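Local coordinates for protein methyltransferase 1 (Methanosarcina barkeri, PDB 2I2X) that catalyses transfer of the methyl group of methanol to the cob(I)amide carried by its partner corrinoid protein MtaC, the activating step of methanol-dependent methanogenesis, at residues K57-Y62 with A99-A104; T85-Q90 with H124-I129; D141-F146 with E197-D202; C153-A158 with K208-I213. All blocks are in the same frame, centred on the assembly; numbering follows the deposited sequence.

Interaction 1: K57-Y62 with A99-A104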
loop_
_atom_site.group_PDB
_atom_site.type_symbol
_atom_site.label_atom_id
_atom_site.label_comp_id
_atom_site.label_asym_id
_atom_site.label_seq_id
_atom_site.Cartn_x
_atom_site.Cartn_y
_atom_site.Cartn_z
ATOM N N LYS A 57 0.838 -25.450 -5.505
ATOM C CA LYS A 57 0.263 -24.326 -4.769
ATOM C C LYS A 57 1.069 -23.046 -5.029
ATOM O O LYS A 57 0.491 -21.969 -5.146
ATOM C CB LYS A 57 0.207 -24.626 -3.264
ATOM C CG LYS A 57 -0.998 -25.449 -2.808
ATOM C CD LYS A 57 -0.693 -26.219 -1.509
ATOM C CE LYS A 57 -1.982 -26.727 -0.842
ATOM N NZ LYS A 57 -1.728 -27.465 0.442
ATOM N N LEU A 58 2.393 -23.186 -5.122
ATOM C CA LEU A 58 3.288 -22.088 -5.436
ATOM C C LEU A 58 3.057 -21.510 -6.832
ATOM O O LEU A 58 2.878 -20.301 -6.989
ATOM C CB LEU A 58 4.725 -22.564 -5.305
ATOM C CG LEU A 58 5.763 -21.480 -5.074
ATOM C CD1 LEU A 58 5.327 -20.508 -3.982
ATOM C CD2 LEU A 58 7.108 -22.105 -4.734
ATOM N N ILE A 59 3.075 -22.386 -7.834
ATOM C CA ILE A 59 2.741 -22.041 -9.212
ATOM C C ILE A 59 1.375 -21.361 -9.282
ATOM O O ILE A 59 1.192 -20.361 -9.977
ATOM C CB ILE A 59 2.756 -23.297 -10.115
ATOM C CG1 ILE A 59 4.200 -23.762 -10.339
ATOM C CG2 ILE A 59 2.034 -23.024 -11.436
ATOM C CD1 ILE A 59 4.367 -25.138 -11.034
ATOM N N LYS A 60 0.430 -21.890 -8.524
ATOM C CA LYS A 60 -0.911 -21.332 -8.458
ATOM C C LYS A 60 -0.924 -19.885 -7.924
ATOM O O LYS A 60 -1.528 -19.003 -8.535
ATOM C CB LYS A 60 -1.819 -22.261 -7.629
ATOM C CG LYS A 60 -3.264 -21.864 -7.590
ATOM C CD LYS A 60 -3.833 -21.755 -8.976
ATOM C CE LYS A 60 -5.324 -21.424 -8.930
ATOM N NZ LYS A 60 -5.849 -21.275 -10.330
ATOM N N GLU A 61 -0.255 -19.658 -6.798
ATOM C CA GLU A 61 -0.184 -18.338 -6.187
ATOM C C GLU A 61 0.396 -17.314 -7.182
ATOM O O GLU A 61 -0.162 -16.217 -7.336
ATOM C CB GLU A 61 0.633 -18.393 -4.897
ATOM C CG GLU A 61 0.721 -17.099 -4.120
ATOM C CD GLU A 61 -0.312 -17.014 -2.999
ATOM O OE1 GLU A 61 -1.470 -17.459 -3.227
ATOM O OE2 GLU A 61 0.028 -16.494 -1.892
ATOM N N TYR A 62 1.479 -17.694 -7.870
ATOM C CA TYR A 62 2.107 -16.828 -8.852
ATOM C C TYR A 62 1.209 -16.575 -10.056
ATOM O O TYR A 62 1.243 -15.488 -10.643
ATOM C CB TYR A 62 3.484 -17.350 -9.292
ATOM C CG TYR A 62 4.583 -17.127 -8.280
ATOM C CD1 TYR A 62 5.005 -15.838 -7.945
ATOM C CD2 TYR A 62 5.231 -18.201 -7.690
ATOM C CE1 TYR A 62 6.041 -15.622 -7.017
ATOM C CE2 TYR A 62 6.264 -18.018 -6.758
ATOM C CZ TYR A 62 6.667 -16.718 -6.422
ATOM O OH TYR A 62 7.675 -16.541 -5.505
ATOM N N ALA A 99 11.815 -22.526 -12.912
ATOM C CA ALA A 99 11.515 -22.583 -14.350
ATOM C C ALA A 99 10.004 -22.633 -14.605
ATOM O O ALA A 99 9.490 -21.990 -15.512
ATOM C CB ALA A 99 12.185 -23.780 -14.981
ATOM N N GLU A 100 9.301 -23.402 -13.792
ATOM C CA GLU A 100 7.911 -23.653 -14.044
ATOM C C GLU A 100 7.047 -22.487 -13.594
ATOM O O GLU A 100 6.041 -22.185 -14.230
ATOM C CB GLU A 100 7.468 -24.962 -13.401
ATOM C CG GLU A 100 7.873 -26.174 -14.205
ATOM C CD GLU A 100 7.476 -27.476 -13.527
ATOM O OE1 GLU A 100 6.266 -27.670 -13.217
ATOM O OE2 GLU A 100 8.385 -28.311 -13.315
ATOM N N VAL A 101 7.448 -21.819 -12.522
ATOM C CA VAL A 101 6.822 -20.548 -12.202
ATOM C C VAL A 101 7.038 -19.560 -13.361
ATOM O O VAL A 101 6.102 -18.893 -13.805
ATOM C CB VAL A 101 7.330 -19.969 -10.870
ATOM C CG1 VAL A 101 6.790 -18.550 -10.658
ATOM C CG2 VAL A 101 6.959 -20.890 -9.702
ATOM N N ALA A 102 8.259 -19.509 -13.875
ATOM C CA ALA A 102 8.576 -18.603 -14.977
ATOM C C ALA A 102 7.641 -18.885 -16.127
ATOM O O ALA A 102 7.122 -17.969 -16.757
ATOM C CB ALA A 102 10.035 -18.768 -15.428
ATOM N N HIS A 103 7.411 -20.165 -16.387
ATOM C CA HIS A 103 6.627 -20.549 -17.548
ATOM C C HIS A 103 5.151 -20.198 -17.355
ATOM O O HIS A 103 4.491 -19.709 -18.267
ATOM C CB HIS A 103 6.824 -22.037 -17.887
ATOM C CG HIS A 103 6.254 -22.419 -19.213
ATOM N ND1 HIS A 103 4.951 -22.850 -19.365
ATOM C CD2 HIS A 103 6.795 -22.395 -20.458
ATOM C CE1 HIS A 103 4.724 -23.094 -20.646
ATOM N NE2 HIS A 103 5.823 -22.818 -21.330
ATOM N N ALA A 104 4.647 -20.441 -16.160
ATOM C CA ALA A 104 3.263 -20.174 -15.884
ATOM C C ALA A 104 2.982 -18.677 -15.954
ATOM O O ALA A 104 1.934 -18.282 -16.479
ATOM C CB ALA A 104 2.880 -20.738 -14.541
#
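Glu100 opens the contact at its edge. Its extended side chain crosses that of Ile59 obliquely, so that CD1 of Ile59 lies 3.9 Å from CB of Glu100 and close to the carboxylate, whose charge is answered by a salt bridge from OE2 to Lys55. One residue on, Val101 does most of the work with both of its methyls. CG1, anti to the backbone N (chi1 173°), reaches the ring of Tyr62, 3.4 Å from CD2, meeting it at a slant. CG2 of Val101, beside its own backbone N, lies 4.0 Å from CG1 of Ile59, the two side chains sliding past each other in opposite directions. The helices that carry these groups, 55-76 and 95-116, are neighbours on the outer wall of a TIM barrel, each linking one parallel strand to the next; here their local axes pass 9.3 Å apart at -33°, running broadly the same way. Met91, on the short helix 89-93, touches both Tyr62 and Val101. An alanine at Tyr62 would remove the ring that lies against Val101 CG1 and would probably loosen the packing with Met91, Tyr45 and Pro47 as well. A turn further along, Ala104 points its CB at the first helix and meets CG2 of Ile59, 3.9 Å away, the branch of Ile59 that stands anti to its backbone N.

Interaction 2: T85-Q90 with H124-I129. With K (potassium ion), chain S.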
loop_
_atom_site.group_PDB
_atom_site.type_symbol
_atom_site.label_atom_id
_atom_site.label_comp_id
_atom_site.label_asym_id
_atom_site.label_seq_id
_atom_site.Cartn_x
_atom_site.Cartn_y
_atom_site.Cartn_z
ATOM N N THR A 85 9.824 -11.587 -10.064
ATOM C CA THR A 85 9.704 -12.703 -9.130
ATOM C C THR A 85 11.027 -12.964 -8.418
ATOM O O THR A 85 11.981 -13.455 -9.030
ATOM C CB THR A 85 9.258 -14.003 -9.856
ATOM O OG1 THR A 85 8.090 -13.728 -10.648
ATOM C CG2 THR A 85 8.929 -15.100 -8.876
ATOM N N GLU A 86 11.089 -12.628 -7.133
ATOM C CA GLU A 86 12.238 -12.979 -6.312
ATOM C C GLU A 86 12.055 -14.358 -5.777
ATOM O O GLU A 86 11.265 -14.545 -4.883
ATOM C CB GLU A 86 12.388 -12.027 -5.137
ATOM C CG GLU A 86 12.695 -10.620 -5.589
ATOM C CD GLU A 86 12.930 -9.662 -4.460
ATOM O OE1 GLU A 86 12.031 -9.475 -3.608
ATOM O OE2 GLU A 86 14.028 -9.063 -4.424
ATOM N N HIS A 87 12.816 -15.319 -6.286
ATOM C CA HIS A 87 12.741 -16.710 -5.822
ATOM C C HIS A 87 12.637 -16.834 -4.308
ATOM O O HIS A 87 13.433 -16.262 -3.599
ATOM C CB HIS A 87 13.942 -17.506 -6.336
ATOM C CG HIS A 87 13.865 -17.850 -7.791
ATOM N ND1 HIS A 87 14.559 -18.904 -8.346
ATOM C CD2 HIS A 87 13.154 -17.299 -8.810
ATOM C CE1 HIS A 87 14.297 -18.977 -9.640
ATOM N NE2 HIS A 87 13.451 -18.014 -9.948
ATOM N N VAL A 88 11.615 -17.532 -3.815
ATOM C CA VAL A 88 11.720 -18.186 -2.501
ATOM C C VAL A 88 12.810 -19.256 -2.640
ATOM O O VAL A 88 13.054 -19.756 -3.744
ATOM C CB VAL A 88 10.397 -18.858 -2.029
ATOM C CG1 VAL A 88 9.304 -17.827 -1.815
ATOM C CG2 VAL A 88 9.965 -19.936 -2.993
ATOM N N GLN A 89 13.452 -19.628 -1.538
ATOM C CA GLN A 89 14.678 -20.448 -1.615
ATOM C C GLN A 89 14.440 -21.737 -2.393
ATOM O O GLN A 89 15.308 -22.177 -3.175
ATOM C CB GLN A 89 15.254 -20.730 -0.221
ATOM C CG GLN A 89 14.313 -21.521 0.718
ATOM C CD GLN A 89 14.286 -23.043 0.428
ATOM O OE1 GLN A 89 15.211 -23.609 -0.199
ATOM N NE2 GLN A 89 13.213 -23.702 0.873
ATOM N N GLN A 90 13.254 -22.314 -2.209
ATOM C CA GLN A 90 12.946 -23.596 -2.823
ATOM C C GLN A 90 12.897 -23.540 -4.335
ATOM O O GLN A 90 13.137 -24.552 -4.989
ATOM C CB GLN A 90 11.675 -24.240 -2.239
ATOM C CG GLN A 90 10.406 -23.422 -2.381
ATOM C CD GLN A 90 9.952 -22.770 -1.066
ATOM O OE1 GLN A 90 10.700 -22.029 -0.402
ATOM N NE2 GLN A 90 8.701 -23.034 -0.703
ATOM N N HIS A 124 13.263 -12.571 -13.234
ATOM C CA HIS A 124 13.436 -13.554 -12.200
ATOM C C HIS A 124 14.737 -13.261 -11.512
ATOM O O HIS A 124 15.763 -13.078 -12.164
ATOM C CB HIS A 124 13.474 -14.964 -12.791
ATOM C CG HIS A 124 12.196 -15.719 -12.614
ATOM N ND1 HIS A 124 10.955 -15.157 -12.854
ATOM C CD2 HIS A 124 11.962 -16.980 -12.193
ATOM C CE1 HIS A 124 10.016 -16.051 -12.607
ATOM N NE2 HIS A 124 10.599 -17.158 -12.187
ATOM N N THR A 125 14.675 -13.213 -10.189
ATOM C CA THR A 125 15.818 -12.995 -9.327
ATOM C C THR A 125 16.077 -14.297 -8.553
ATOM O O THR A 125 15.360 -14.628 -7.584
ATOM C CB THR A 125 15.519 -11.840 -8.354
ATOM O OG1 THR A 125 15.276 -10.661 -9.107
ATOM C CG2 THR A 125 16.685 -11.597 -7.353
ATOM N N ILE A 126 17.102 -15.037 -9.000
ATOM C CA ILE A 126 17.490 -16.300 -8.411
ATOM C C ILE A 126 17.922 -16.003 -6.979
ATOM O O ILE A 126 18.424 -14.916 -6.686
ATOM C CB ILE A 126 18.612 -16.942 -9.281
ATOM C CG1 ILE A 126 18.016 -17.617 -10.531
ATOM C CG2 ILE A 126 19.451 -18.019 -8.517
ATOM C CD1 ILE A 126 17.045 -16.778 -11.349
ATOM N N GLY A 127 17.669 -16.933 -6.068
ATOM C CA GLY A 127 18.266 -16.842 -4.733
ATOM C C GLY A 127 19.753 -17.216 -4.651
ATOM O O GLY A 127 20.196 -18.183 -5.275
ATOM N N ASP A 128 20.535 -16.457 -3.881
ATOM C CA ASP A 128 21.928 -16.842 -3.665
ATOM C C ASP A 128 21.943 -17.982 -2.693
ATOM O O ASP A 128 21.981 -17.787 -1.487
ATOM C CB ASP A 128 22.827 -15.699 -3.172
ATOM C CG ASP A 128 24.326 -15.979 -3.448
ATOM O OD1 ASP A 128 24.677 -17.176 -3.584
ATOM O OD2 ASP A 128 25.139 -15.019 -3.514
ATOM N N ILE A 129 21.892 -19.186 -3.242
ATOM C CA ILE A 129 21.793 -20.397 -2.444
ATOM C C ILE A 129 23.165 -20.945 -1.976
ATOM O O ILE A 129 23.211 -21.952 -1.268
ATOM C CB ILE A 129 21.031 -21.489 -3.226
ATOM C CG1 ILE A 129 21.749 -21.832 -4.547
ATOM C CG2 ILE A 129 19.639 -21.054 -3.488
ATOM C CD1 ILE A 129 21.243 -23.106 -5.241
HETATM K K K S . 14.899 -8.079 -2.484
#
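Strands 80-86 and 119-126 are adjacent parallel strands of the TIM barrel, and at the C-terminal end of the first, where barrels of this fold carry their active sites, Glu86 binds a potassium ion. OE2 of Glu86 grips the ion at 2.3 Å; Glu164 and Glu313 also bind it, and Lys267 hydrogen-bonds the same OE2. Behind the carboxylate, on one face of the sheet, CG of Glu86 lies alongside CB of Thr125. Backbone bonds fix this register. Thr125 N donates to Thr85 O at 2.9 Å, nearly straight at 175° but from above the carbonyl plane, whereas His87 N reaches Thr125 O in plane. On the other face, CB of Thr85 rests 3.5 Å from CE1 of the His124 ring. His87, just past the end of its strand, turns its ring almost perpendicular to that of His124, and Ser92 OG is hydrogen-bonded both to ND1 of His87 and to Gly127 N. An alanine at His87 would remove the ring and its bond to Ser92, and would probably tie helix 89-93 less firmly to the strand ends. Over one face of that imidazole, Ile126 CA makes a CH-pi contact 4.1 Å from the ring centroid.

Interaction 3: D141-F146 with E197-D202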
loop_
_atom_site.group_PDB
_atom_site.type_symbol
_atom_site.label_atom_id
_atom_site.label_comp_id
_atom_site.label_asym_id
_atom_site.label_seq_id
_atom_site.Cartn_x
_atom_site.Cartn_y
_atom_site.Cartn_z
ATOM N N ASP A 141 29.527 -27.079 -3.866
ATOM C CA ASP A 141 28.718 -28.033 -4.623
ATOM C C ASP A 141 27.435 -27.399 -5.090
ATOM O O ASP A 141 26.792 -27.875 -6.029
ATOM C CB ASP A 141 28.321 -29.225 -3.739
ATOM C CG ASP A 141 29.508 -29.942 -3.142
ATOM O OD1 ASP A 141 30.525 -30.115 -3.872
ATOM O OD2 ASP A 141 29.410 -30.339 -1.946
ATOM N N LYS A 142 27.038 -26.348 -4.394
ATOM C CA LYS A 142 25.798 -25.693 -4.702
ATOM C C LYS A 142 25.965 -24.738 -5.925
ATOM O O LYS A 142 24.981 -24.362 -6.575
ATOM C CB LYS A 142 25.258 -25.012 -3.429
ATOM C CG LYS A 142 23.777 -25.297 -3.095
ATOM C CD LYS A 142 23.544 -26.481 -2.149
ATOM C CE LYS A 142 24.459 -26.427 -0.895
ATOM N NZ LYS A 142 24.121 -25.369 0.119
ATOM N N TYR A 143 27.206 -24.402 -6.270
ATOM C CA TYR A 143 27.471 -23.459 -7.372
ATOM C C TYR A 143 26.779 -23.848 -8.674
ATOM O O TYR A 143 26.192 -22.987 -9.349
ATOM C CB TYR A 143 28.978 -23.266 -7.629
ATOM C CG TYR A 143 29.285 -22.049 -8.476
ATOM C CD1 TYR A 143 29.346 -20.783 -7.904
ATOM C CD2 TYR A 143 29.497 -22.155 -9.858
ATOM C CE1 TYR A 143 29.600 -19.647 -8.683
ATOM C CE2 TYR A 143 29.746 -21.020 -10.647
ATOM C CZ TYR A 143 29.805 -19.768 -10.050
ATOM O OH TYR A 143 30.067 -18.628 -10.797
ATOM N N SER A 144 26.848 -25.131 -9.028
ATOM C CA SER A 144 26.329 -25.580 -10.319
ATOM C C SER A 144 24.812 -25.534 -10.315
ATOM O O SER A 144 24.185 -25.295 -11.356
ATOM C CB SER A 144 26.809 -26.991 -10.659
ATOM O OG SER A 144 26.372 -27.935 -9.701
ATOM N N VAL A 145 24.235 -25.763 -9.139
ATOM C CA VAL A 145 22.791 -25.678 -8.973
ATOM C C VAL A 145 22.366 -24.212 -9.197
ATOM O O VAL A 145 21.436 -23.933 -9.940
ATOM C CB VAL A 145 22.349 -26.210 -7.589
ATOM C CG1 VAL A 145 20.831 -26.125 -7.415
ATOM C CG2 VAL A 145 22.795 -27.658 -7.405
ATOM N N PHE A 146 23.115 -23.300 -8.574
ATOM C CA PHE A 146 22.956 -21.868 -8.703
ATOM C C PHE A 146 22.816 -21.468 -10.175
ATOM O O PHE A 146 21.839 -20.816 -10.566
ATOM C CB PHE A 146 24.163 -21.201 -8.045
ATOM C CG PHE A 146 24.125 -19.697 -8.028
ATOM C CD1 PHE A 146 23.032 -19.010 -7.512
ATOM C CD2 PHE A 146 25.214 -18.971 -8.495
ATOM C CE1 PHE A 146 23.024 -17.625 -7.473
ATOM C CE2 PHE A 146 25.212 -17.582 -8.455
ATOM C CZ PHE A 146 24.113 -16.908 -7.946
ATOM N N GLU A 197 32.618 -10.619 -9.759
ATOM C CA GLU A 197 33.189 -10.982 -11.050
ATOM C C GLU A 197 33.042 -12.465 -11.442
ATOM O O GLU A 197 32.833 -12.763 -12.605
ATOM C CB GLU A 197 34.628 -10.527 -11.170
ATOM C CG GLU A 197 35.192 -10.834 -12.551
ATOM C CD GLU A 197 36.692 -10.862 -12.598
ATOM O OE1 GLU A 197 37.212 -10.816 -13.730
ATOM O OE2 GLU A 197 37.337 -10.916 -11.514
ATOM N N LEU A 198 33.124 -13.373 -10.472
ATOM C CA LEU A 198 32.944 -14.801 -10.725
ATOM C C LEU A 198 31.551 -15.020 -11.280
ATOM O O LEU A 198 31.364 -15.440 -12.429
ATOM C CB LEU A 198 33.066 -15.591 -9.416
ATOM C CG LEU A 198 33.509 -17.066 -9.287
ATOM C CD1 LEU A 198 32.660 -17.768 -8.234
ATOM C CD2 LEU A 198 33.512 -17.877 -10.582
ATOM N N ILE A 199 30.560 -14.700 -10.463
ATOM C CA ILE A 199 29.176 -15.025 -10.797
ATOM C C ILE A 199 28.640 -14.312 -12.044
ATOM O O ILE A 199 27.954 -14.931 -12.867
ATOM C CB ILE A 199 28.271 -14.827 -9.579
ATOM C CG1 ILE A 199 28.276 -13.359 -9.143
ATOM C CG2 ILE A 199 28.759 -15.726 -8.439
ATOM C CD1 ILE A 199 27.318 -13.067 -8.040
ATOM N N TRP A 200 28.982 -13.036 -12.214
ATOM C CA TRP A 200 28.431 -12.289 -13.348
ATOM C C TRP A 200 29.013 -12.677 -14.713
ATOM O O TRP A 200 28.362 -12.516 -15.739
ATOM C CB TRP A 200 28.394 -10.774 -13.075
ATOM C CG TRP A 200 27.223 -10.486 -12.127
ATOM C CD1 TRP A 200 27.287 -10.269 -10.764
ATOM C CD2 TRP A 200 25.827 -10.493 -12.468
ATOM N NE1 TRP A 200 26.016 -10.128 -10.253
ATOM C CE2 TRP A 200 25.104 -10.260 -11.274
ATOM C CE3 TRP A 200 25.123 -10.648 -13.671
ATOM C CZ2 TRP A 200 23.704 -10.175 -11.249
ATOM C CZ3 TRP A 200 23.714 -10.555 -13.649
ATOM C CH2 TRP A 200 23.029 -10.323 -12.445
ATOM N N THR A 201 30.226 -13.233 -14.712
ATOM C CA THR A 201 30.809 -13.772 -15.911
ATOM C C THR A 201 29.994 -14.972 -16.337
ATOM O O THR A 201 29.604 -15.094 -17.491
ATOM C CB THR A 201 32.258 -14.173 -15.637
ATOM O OG1 THR A 201 32.997 -12.981 -15.308
ATOM C CG2 THR A 201 32.887 -14.900 -16.863
ATOM N N ASP A 202 29.721 -15.861 -15.404
ATOM C CA ASP A 202 28.900 -16.997 -15.711
ATOM C C ASP A 202 27.456 -16.615 -16.040
ATOM O O ASP A 202 26.895 -17.166 -17.006
ATOM C CB ASP A 202 28.930 -17.974 -14.560
ATOM C CG ASP A 202 30.272 -18.642 -14.399
ATOM O OD1 ASP A 202 31.050 -18.734 -15.392
ATOM O OD2 ASP A 202 30.550 -19.070 -13.261
#
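Tyr143 leaves its helix with CB directed at helix 181-210 and CG anti to the backbone N (chi1 -164°), which sends the ring toward that helix. CE1 meets CD1 of Leu198 at 3.6 Å, tip to tip, and on the same side CG2 of Ile199 stands at the ring edge, 4.0 Å from CE1. That methyl is shared, since CE2 of Phe146, one turn further along, also approaches it at 4.0 Å. The two helices involved, 143-155 and 181-210, stand side by side on the outside of the TIM barrel and flank strand 160-163, whose Val163 packs under Phe146. Across the ring from CE1, CE2 of Tyr143 comes within 3.4 Å of OD2 of Asp202. The hydroxyl at the tip finishes the reach: OH donates to OD2 of Asp202 in a short bond of 2.5 Å, using the anti lone pair of that oxygen, with the carboxylate plane turned 70° from the ring. Such a bond probably stabilises the negative charge of Asp202. The methyl CD2 of Leu198 lies beside the same hydroxyl, 3.5 Å from OH.

Interaction 4: C153-A158 with K208-I213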
loop_
_atom_site.group_PDB
_atom_site.type_symbol
_atom_site.label_atom_id
_atom_site.label_comp_id
_atom_site.label_asym_id
_atom_site.label_seq_id
_atom_site.Cartn_x
_atom_site.Cartn_y
_atom_site.Cartn_z
ATOM N N CYS A 153 15.358 -20.907 -15.706
ATOM C CA CYS A 153 14.393 -19.805 -15.715
ATOM C C CYS A 153 14.491 -19.038 -17.007
ATOM O O CYS A 153 13.477 -18.573 -17.552
ATOM C CB CYS A 153 14.634 -18.856 -14.560
ATOM S SG CYS A 153 14.202 -19.600 -12.995
ATOM N N ALA A 154 15.716 -18.931 -17.520
ATOM C CA ALA A 154 15.954 -18.187 -18.751
ATOM C C ALA A 154 15.420 -18.942 -19.947
ATOM O O ALA A 154 15.123 -18.358 -20.964
ATOM C CB ALA A 154 17.414 -17.913 -18.918
ATOM N N GLU A 155 15.295 -20.252 -19.818
ATOM C CA GLU A 155 14.827 -21.071 -20.917
ATOM C C GLU A 155 13.325 -21.199 -20.902
ATOM O O GLU A 155 12.746 -21.710 -21.854
ATOM C CB GLU A 155 15.484 -22.455 -20.876
ATOM C CG GLU A 155 16.761 -22.489 -21.709
ATOM C CD GLU A 155 17.672 -23.702 -21.446
ATOM O OE1 GLU A 155 17.265 -24.705 -20.798
ATOM O OE2 GLU A 155 18.823 -23.638 -21.910
ATOM N N ASN A 156 12.694 -20.707 -19.836
ATOM C CA ASN A 156 11.285 -20.955 -19.591
ATOM C C ASN A 156 10.434 -19.724 -19.351
ATOM O O ASN A 156 9.368 -19.820 -18.758
ATOM C CB ASN A 156 11.157 -21.933 -18.431
ATOM C CG ASN A 156 11.484 -23.362 -18.845
ATOM O OD1 ASN A 156 12.593 -23.859 -18.616
ATOM N ND2 ASN A 156 10.521 -24.021 -19.480
ATOM N N GLY A 157 10.902 -18.566 -19.800
ATOM C CA GLY A 157 10.084 -17.357 -19.766
ATOM C C GLY A 157 10.653 -16.112 -19.085
ATOM O O GLY A 157 10.139 -15.002 -19.315
ATOM N N ALA A 158 11.696 -16.277 -18.257
ATOM C CA ALA A 158 12.345 -15.112 -17.664
ATOM C C ALA A 158 13.098 -14.313 -18.718
ATOM O O ALA A 158 13.823 -14.872 -19.534
ATOM C CB ALA A 158 13.236 -15.487 -16.491
ATOM N N LYS A 208 23.531 -14.792 -22.750
ATOM C CA LYS A 208 23.879 -14.789 -24.141
ATOM C C LYS A 208 23.377 -16.084 -24.796
ATOM O O LYS A 208 22.720 -16.038 -25.844
ATOM C CB LYS A 208 25.393 -14.611 -24.286
ATOM C CG LYS A 208 25.877 -14.322 -25.704
ATOM C CD LYS A 208 27.378 -14.636 -25.815
ATOM C CE LYS A 208 27.854 -14.655 -27.260
ATOM N NZ LYS A 208 29.323 -14.395 -27.345
ATOM N N LYS A 209 23.647 -17.221 -24.152
ATOM C CA LYS A 209 23.303 -18.534 -24.710
ATOM C C LYS A 209 21.801 -18.715 -24.883
ATOM O O LYS A 209 21.348 -19.313 -25.859
ATOM C CB LYS A 209 23.878 -19.652 -23.835
ATOM C CG LYS A 209 23.697 -21.078 -24.376
ATOM C CD LYS A 209 23.801 -22.111 -23.232
ATOM C CE LYS A 209 23.488 -23.547 -23.701
ATOM N NZ LYS A 209 23.688 -24.566 -22.586
ATOM N N THR A 210 21.033 -18.169 -23.952
ATOM C CA THR A 210 19.575 -18.306 -23.959
ATOM C C THR A 210 18.838 -17.120 -24.582
ATOM O O THR A 210 17.620 -17.126 -24.659
ATOM C CB THR A 210 19.063 -18.461 -22.528
ATOM O OG1 THR A 210 19.479 -17.313 -21.760
ATOM C CG2 THR A 210 19.615 -19.756 -21.883
ATOM N N GLY A 211 19.566 -16.094 -25.015
ATOM C CA GLY A 211 18.945 -14.913 -25.632
ATOM C C GLY A 211 18.174 -14.062 -24.633
ATOM O O GLY A 211 17.240 -13.365 -25.015
ATOM N N THR A 212 18.541 -14.123 -23.349
ATOM C CA THR A 212 17.898 -13.297 -22.344
ATOM C C THR A 212 18.796 -12.144 -21.874
ATOM O O THR A 212 19.835 -11.847 -22.473
ATOM C CB THR A 212 17.418 -14.126 -21.166
ATOM O OG1 THR A 212 18.552 -14.726 -20.507
ATOM C CG2 THR A 212 16.406 -15.195 -21.649
ATOM N N ILE A 213 18.392 -11.469 -20.805
ATOM C CA ILE A 213 19.178 -10.327 -20.387
ATOM C C ILE A 213 19.873 -10.484 -19.060
ATOM O O ILE A 213 19.262 -10.821 -18.067
ATOM C CB ILE A 213 18.415 -8.999 -20.568
ATOM C CG1 ILE A 213 18.700 -8.530 -22.015
ATOM C CG2 ILE A 213 18.885 -7.942 -19.545
ATOM C CD1 ILE A 213 17.510 -8.149 -22.760
#
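Cys153, in the last turn of helix 143-155, contributes through its backbone, its carbonyl O accepting from both Asn156 N and Ala158 N and so holding the turn that follows. Ala154 points its CB at segment 208-213 and rests it against a pair of hydroxyls, 3.6 Å from OG1 of Thr210 and 3.7 Å from OG1 of Thr212. Those hydroxyls are joined, OG1 of Thr212 donating to OG1 of Thr210 at 3.0 Å, and OG1 of Thr210 is also bonded to the carbonyl of Ile206. The side chain of Glu155 crosses that of Thr210 at about a right angle, its CG 4.0 Å from CG2 of Thr210. Its carboxylate does not reach Lys209, whose ammonium pairs with Glu151. Gly157 takes a positive phi (126°), which turns the chain into Ala158. CG2 of Thr212 lies against two carbonyl oxygens, 3.4 Å from O of Ala158 and 3.5 Å from O of Ala154. In the partner segment, Gly211 closes helix 181-210 in a Schellman motif, and Ile213 pairs with the backbone of Asp159 and Leu161. Two helix ends that turn into adjacent parallel strands, 160-163 and 213-216, are characteristic of the alpha-beta loops at the N-terminal end of a TIM barrel.

The four contacts sample different layers of one barrel. Interaction 2 is the buried one, strand against strand, and combines backbone bonds with metal ligation. Interactions 1, 3 and 4 lie further out and are partly buried. Interactions 3 and 4 hold the same helix pair, 143-155 and 181-210, one near the start of the first helix and the other at its C-terminal end, yet a tyrosine-to-carboxylate hydrogen bond serves the former and threonine methyls and hydroxyls the latter. Interaction 1 is mainly apolar. Neighbouring contacts meet directly: Tyr62 touches Thr85, Ile126 touches Phe146, and Cys153 places its sulphur against both His87 and His124, linking interactions 2 and 4.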